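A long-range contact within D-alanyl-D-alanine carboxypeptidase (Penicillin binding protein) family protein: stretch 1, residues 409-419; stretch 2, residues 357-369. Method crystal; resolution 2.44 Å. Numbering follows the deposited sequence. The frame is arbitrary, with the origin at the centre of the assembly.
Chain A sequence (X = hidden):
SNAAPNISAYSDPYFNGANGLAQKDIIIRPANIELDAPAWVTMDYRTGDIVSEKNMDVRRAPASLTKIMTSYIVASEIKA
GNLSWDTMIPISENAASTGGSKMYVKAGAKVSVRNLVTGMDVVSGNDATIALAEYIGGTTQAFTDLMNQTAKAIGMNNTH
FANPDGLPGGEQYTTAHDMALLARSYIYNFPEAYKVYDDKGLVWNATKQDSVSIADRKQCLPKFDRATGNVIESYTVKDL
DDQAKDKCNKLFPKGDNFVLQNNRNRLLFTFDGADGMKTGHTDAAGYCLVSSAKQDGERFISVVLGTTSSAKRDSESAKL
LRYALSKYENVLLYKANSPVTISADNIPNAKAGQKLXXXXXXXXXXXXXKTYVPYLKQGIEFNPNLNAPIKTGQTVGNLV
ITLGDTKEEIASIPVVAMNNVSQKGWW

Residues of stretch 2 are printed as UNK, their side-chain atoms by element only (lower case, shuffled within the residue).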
# COMPACT_ATOMS: atom_id res chain seq x y z
N GLU A 409 -4.46 24.84 -12.60
CA GLU A 409 -3.19 24.51 -11.99
C GLU A 409 -3.15 23.05 -11.59
O GLU A 409 -4.05 22.56 -10.90
CB GLU A 409 -2.93 25.40 -10.77
CG GLU A 409 -2.78 26.87 -11.12
CD GLU A 409 -2.37 27.73 -9.93
OE1 GLU A 409 -1.96 27.16 -8.89
OE2 GLU A 409 -2.47 28.97 -10.03
N ILE A 410 -2.09 22.36 -12.02
CA ILE A 410 -1.86 20.97 -11.63
C ILE A 410 -1.01 20.88 -10.37
O ILE A 410 -1.32 20.12 -9.45
CB ILE A 410 -1.22 20.20 -12.80
CG1 ILE A 410 -2.21 20.09 -13.97
CG2 ILE A 410 -0.72 18.83 -12.36
CD1 ILE A 410 -3.62 19.75 -13.53
N ALA A 411 0.06 21.67 -10.32
CA ALA A 411 0.94 21.72 -9.16
C ALA A 411 1.34 23.17 -8.91
O ALA A 411 1.37 23.99 -9.84
CB ALA A 411 2.19 20.86 -9.37
N SER A 412 1.65 23.47 -7.65
CA SER A 412 2.07 24.81 -7.26
C SER A 412 3.06 24.69 -6.12
O SER A 412 2.79 23.98 -5.14
CB SER A 412 0.87 25.67 -6.85
OG SER A 412 1.29 26.97 -6.47
N ILE A 413 4.19 25.37 -6.24
CA ILE A 413 5.23 25.28 -5.22
C ILE A 413 5.84 26.67 -5.01
O ILE A 413 6.11 27.38 -5.99
CB ILE A 413 6.27 24.21 -5.59
CG1 ILE A 413 6.91 23.62 -4.34
CG2 ILE A 413 7.34 24.74 -6.53
CD1 ILE A 413 7.58 22.29 -4.59
N PRO A 414 6.01 27.11 -3.77
CA PRO A 414 6.61 28.43 -3.54
C PRO A 414 8.04 28.49 -4.04
O PRO A 414 8.82 27.54 -3.89
CB PRO A 414 6.53 28.61 -2.02
CG PRO A 414 6.30 27.24 -1.47
CD PRO A 414 5.53 26.50 -2.52
N VAL A 415 8.39 29.61 -4.65
CA VAL A 415 9.69 29.80 -5.28
C VAL A 415 10.37 31.00 -4.64
O VAL A 415 9.72 31.94 -4.17
CB VAL A 415 9.55 29.97 -6.81
CG1 VAL A 415 9.16 31.39 -7.18
CG2 VAL A 415 10.82 29.54 -7.50
N VAL A 416 11.70 30.96 -4.61
CA VAL A 416 12.49 31.92 -3.85
C VAL A 416 13.47 32.61 -4.78
O VAL A 416 13.84 32.07 -5.83
CB VAL A 416 13.21 31.23 -2.67
CG1 VAL A 416 14.63 30.83 -3.05
CG2 VAL A 416 13.19 32.10 -1.44
N ALA A 417 13.89 33.81 -4.40
CA ALA A 417 14.76 34.62 -5.24
C ALA A 417 16.20 34.15 -5.13
O ALA A 417 16.71 33.91 -4.03
CB ALA A 417 14.65 36.10 -4.85
N MET A 418 16.86 34.03 -6.28
CA MET A 418 18.28 33.71 -6.34
C MET A 418 19.13 34.90 -6.75
O MET A 418 20.36 34.81 -6.71
CB MET A 418 18.53 32.55 -7.31
CG MET A 418 17.63 31.33 -7.08
SD MET A 418 18.41 30.00 -6.15
CE MET A 418 17.87 30.36 -4.48
N ASN A 419 18.51 36.01 -7.16
CA ASN A 419 19.19 37.25 -7.52
C ASN A 419 18.79 38.37 -6.57
O ASN A 419 18.00 38.18 -5.64
CB ASN A 419 18.88 37.66 -8.96
CG ASN A 419 19.59 36.82 -9.99
OD1 ASN A 419 18.96 36.14 -10.79
ND2 ASN A 419 20.92 36.87 -9.98
N UNK A 357 16.33 35.50 -11.29
CA UNK A 357 16.27 34.04 -11.32
C UNK A 357 15.63 33.54 -10.04
O UNK A 357 15.93 34.03 -8.95
c UNK A 357 17.66 33.42 -11.49
c UNK A 357 17.60 31.91 -11.41
o UNK A 357 18.21 33.80 -12.75
N UNK A 358 14.73 32.56 -10.17
CA UNK A 358 14.04 31.96 -9.04
C UNK A 358 14.22 30.45 -9.10
O UNK A 358 14.48 29.87 -10.15
c UNK A 358 11.84 31.76 -10.24
c UNK A 358 12.54 32.33 -9.01
c UNK A 358 12.36 33.83 -8.94
N UNK A 359 14.09 29.82 -7.93
CA UNK A 359 14.23 28.37 -7.82
C UNK A 359 13.67 27.94 -6.47
O UNK A 359 13.52 28.74 -5.55
c UNK A 359 15.69 27.93 -7.96
N UNK A 360 13.35 26.64 -6.38
CA UNK A 360 12.93 26.01 -5.14
C UNK A 360 13.82 24.80 -4.87
O UNK A 360 14.25 24.11 -5.80
c UNK A 360 11.46 25.58 -5.21
o UNK A 360 11.13 24.71 -4.13
N UNK A 361 14.10 24.55 -3.59
CA UNK A 361 14.88 23.38 -3.22
C UNK A 361 14.06 22.10 -3.24
O UNK A 361 14.61 21.03 -2.96
c UNK A 361 15.51 23.57 -1.84
o UNK A 361 13.28 23.93 -1.01
c UNK A 361 14.49 23.94 -0.77
n UNK A 361 14.98 24.25 0.43
N UNK A 362 12.77 22.18 -3.56
CA UNK A 362 11.88 21.03 -3.56
C UNK A 362 11.68 20.52 -4.98
O UNK A 362 11.79 21.27 -5.95
c UNK A 362 10.61 21.99 -1.56
c UNK A 362 10.93 20.96 -0.50
n UNK A 362 12.09 21.11 0.13
o UNK A 362 10.15 20.04 -0.26
c UNK A 362 10.53 21.39 -2.95
N UNK A 363 11.38 19.23 -5.09
CA UNK A 363 10.94 18.67 -6.35
C UNK A 363 9.44 18.88 -6.52
O UNK A 363 8.72 19.20 -5.57
n UNK A 363 13.15 15.99 -5.54
c UNK A 363 11.24 17.17 -6.43
c UNK A 363 12.73 16.87 -6.44
o UNK A 363 13.48 17.42 -7.24
N UNK A 364 8.98 18.71 -7.75
CA UNK A 364 7.57 18.48 -8.03
C UNK A 364 7.50 17.14 -8.75
O UNK A 364 7.73 17.05 -9.96
c UNK A 364 6.93 19.60 -8.86
c UNK A 364 6.99 20.93 -8.12
c UNK A 364 5.47 19.25 -9.17
c UNK A 364 6.26 22.06 -8.83
N UNK A 365 7.24 16.08 -7.99
CA UNK A 365 7.10 14.73 -8.50
C UNK A 365 5.66 14.31 -8.23
O UNK A 365 5.28 14.10 -7.07
c UNK A 365 8.24 9.79 -9.40
c UNK A 365 7.93 11.29 -7.57
c UNK A 365 8.42 12.16 -9.74
c UNK A 365 8.14 12.39 -8.39
c UNK A 365 7.97 10.00 -8.07
c UNK A 365 8.11 13.79 -7.83
o UNK A 365 8.28 8.51 -9.89
c UNK A 365 8.47 10.87 -10.25
N UNK A 366 4.85 14.22 -9.29
CA UNK A 366 3.41 14.11 -9.14
C UNK A 366 2.85 12.99 -10.00
O UNK A 366 3.38 12.66 -11.07
c UNK A 366 1.33 15.62 -8.96
c UNK A 366 2.74 15.45 -9.51
c UNK A 366 -0.77 17.01 -9.20
c UNK A 366 0.75 16.99 -9.33
n UNK A 366 -1.24 17.16 -7.79
N UNK A 367 1.76 12.39 -9.51
CA UNK A 367 0.99 11.41 -10.28
C UNK A 367 -0.11 12.16 -11.03
O UNK A 367 -1.03 12.71 -10.41
c UNK A 367 0.40 10.35 -9.35
c UNK A 367 -0.42 9.35 -10.14
o UNK A 367 1.46 9.67 -8.67
N UNK A 368 -0.01 12.19 -12.35
CA UNK A 368 -0.93 12.98 -13.18
C UNK A 368 -1.49 12.08 -14.27
O UNK A 368 -0.91 11.04 -14.60
c UNK A 368 -0.22 14.22 -13.78
c UNK A 368 0.94 13.79 -14.65
c UNK A 368 0.25 15.15 -12.68
N UNK A 369 -2.64 12.45 -14.84
CA UNK A 369 -3.19 11.66 -15.95
C UNK A 369 -2.22 11.59 -17.12
O UNK A 369 -1.56 12.58 -17.46
c UNK A 369 -4.47 12.41 -16.32
c UNK A 369 -4.84 13.16 -15.07
c UNK A 369 -3.55 13.53 -14.43
O HOH W 1 9.13 25.02 -2.33

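Position 357 carries three side-chain atoms: a carbon bearing one oxygen and one carbon. Its backbone N donates to Asn419 OD1 (2.8 Å, 131°) and its O accepts from Met418 N (2.8 Å, 160°). A fork of one O and one C is Thr357 (chi1 m).

Position 358 has three carbons, one carrying the other two; its CB lies 3.6 Å from Val415 CG2. This is Val358, whose side chain shares a sheet face with that of Ala417.

Position 359 has a single side-chain carbon, CB, 3.9 Å from Met418 SD, and is Ala359. Its N donates to Val416 O (3.1 Å) and its O accepts from Val416 N (3.0 Å), the reciprocal pair of an antiparallel bridge.

Position 360 shows one carbon and then one oxygen, and its CB is 3.5 Å from Pro414 O; this is Ser360. A water links the two residues, lying 2.7 Å from Ser360 OG and donating to Pro414 O over 3.0 Å.

Position 361 has two carbons, the second bearing O and N. It makes no contact with stretch 1 and is Asn361.

Position 362 has one carbon more before the same O and N pair. CB packs 3.5 Å from Ile413 CD1, while the end of the chain leads away; this is Gln362. Gln362 N donates to Ser360 OG (3.1 Å).

Position 363 repeats the two-carbon amide pattern. The side chain points away, but backbone O lies 3.4 Å from Ile413 CD1; this is Asn363.

Position 364 has four carbons, forked at the first with one longer arm, and these pack against Ala411 and Ile413: Ile364. CG2 meets Ala411 CB and CD1 meets Ile413 CG2, both at 3.7 Å.

Position 365, one carbon, then a ring of six carbons bearing one oxygen, is Tyr365, out of reach of stretch 1.

Position 366 is a row of four carbons ending in nitrogen, reaching Ile410: Lys366. Its CE lies 3.6 Å from Ile410 CG2 and 3.2 Å from Ile410 O.

Position 367, again a carbon with one O and one C, is Thr367, also out of reach.

Position 368 has three carbons in a fork that touches Ile410, Val368; CG1 sits 3.8 Å from Ile410 CG2.

Position 369 has three carbons closing onto backbone N: Pro369.

The contact buries 749 Å² and has two regimes. The axes of strands 357-359 and 411-417 approach to 4.7 Å, and the strands run antiparallel at 137°, joined by backbone hydrogen bonds. The axis of strand 364-369 lies 8.9 Å from that of 411-417, too far for backbone pairing, so side chains fill the gap: Ile364 packs against Ala411 and Ile413, while Lys366 and Val368 reach Ile410.

Stretch 2, residues 357-369: TVASNQNIYKTVP
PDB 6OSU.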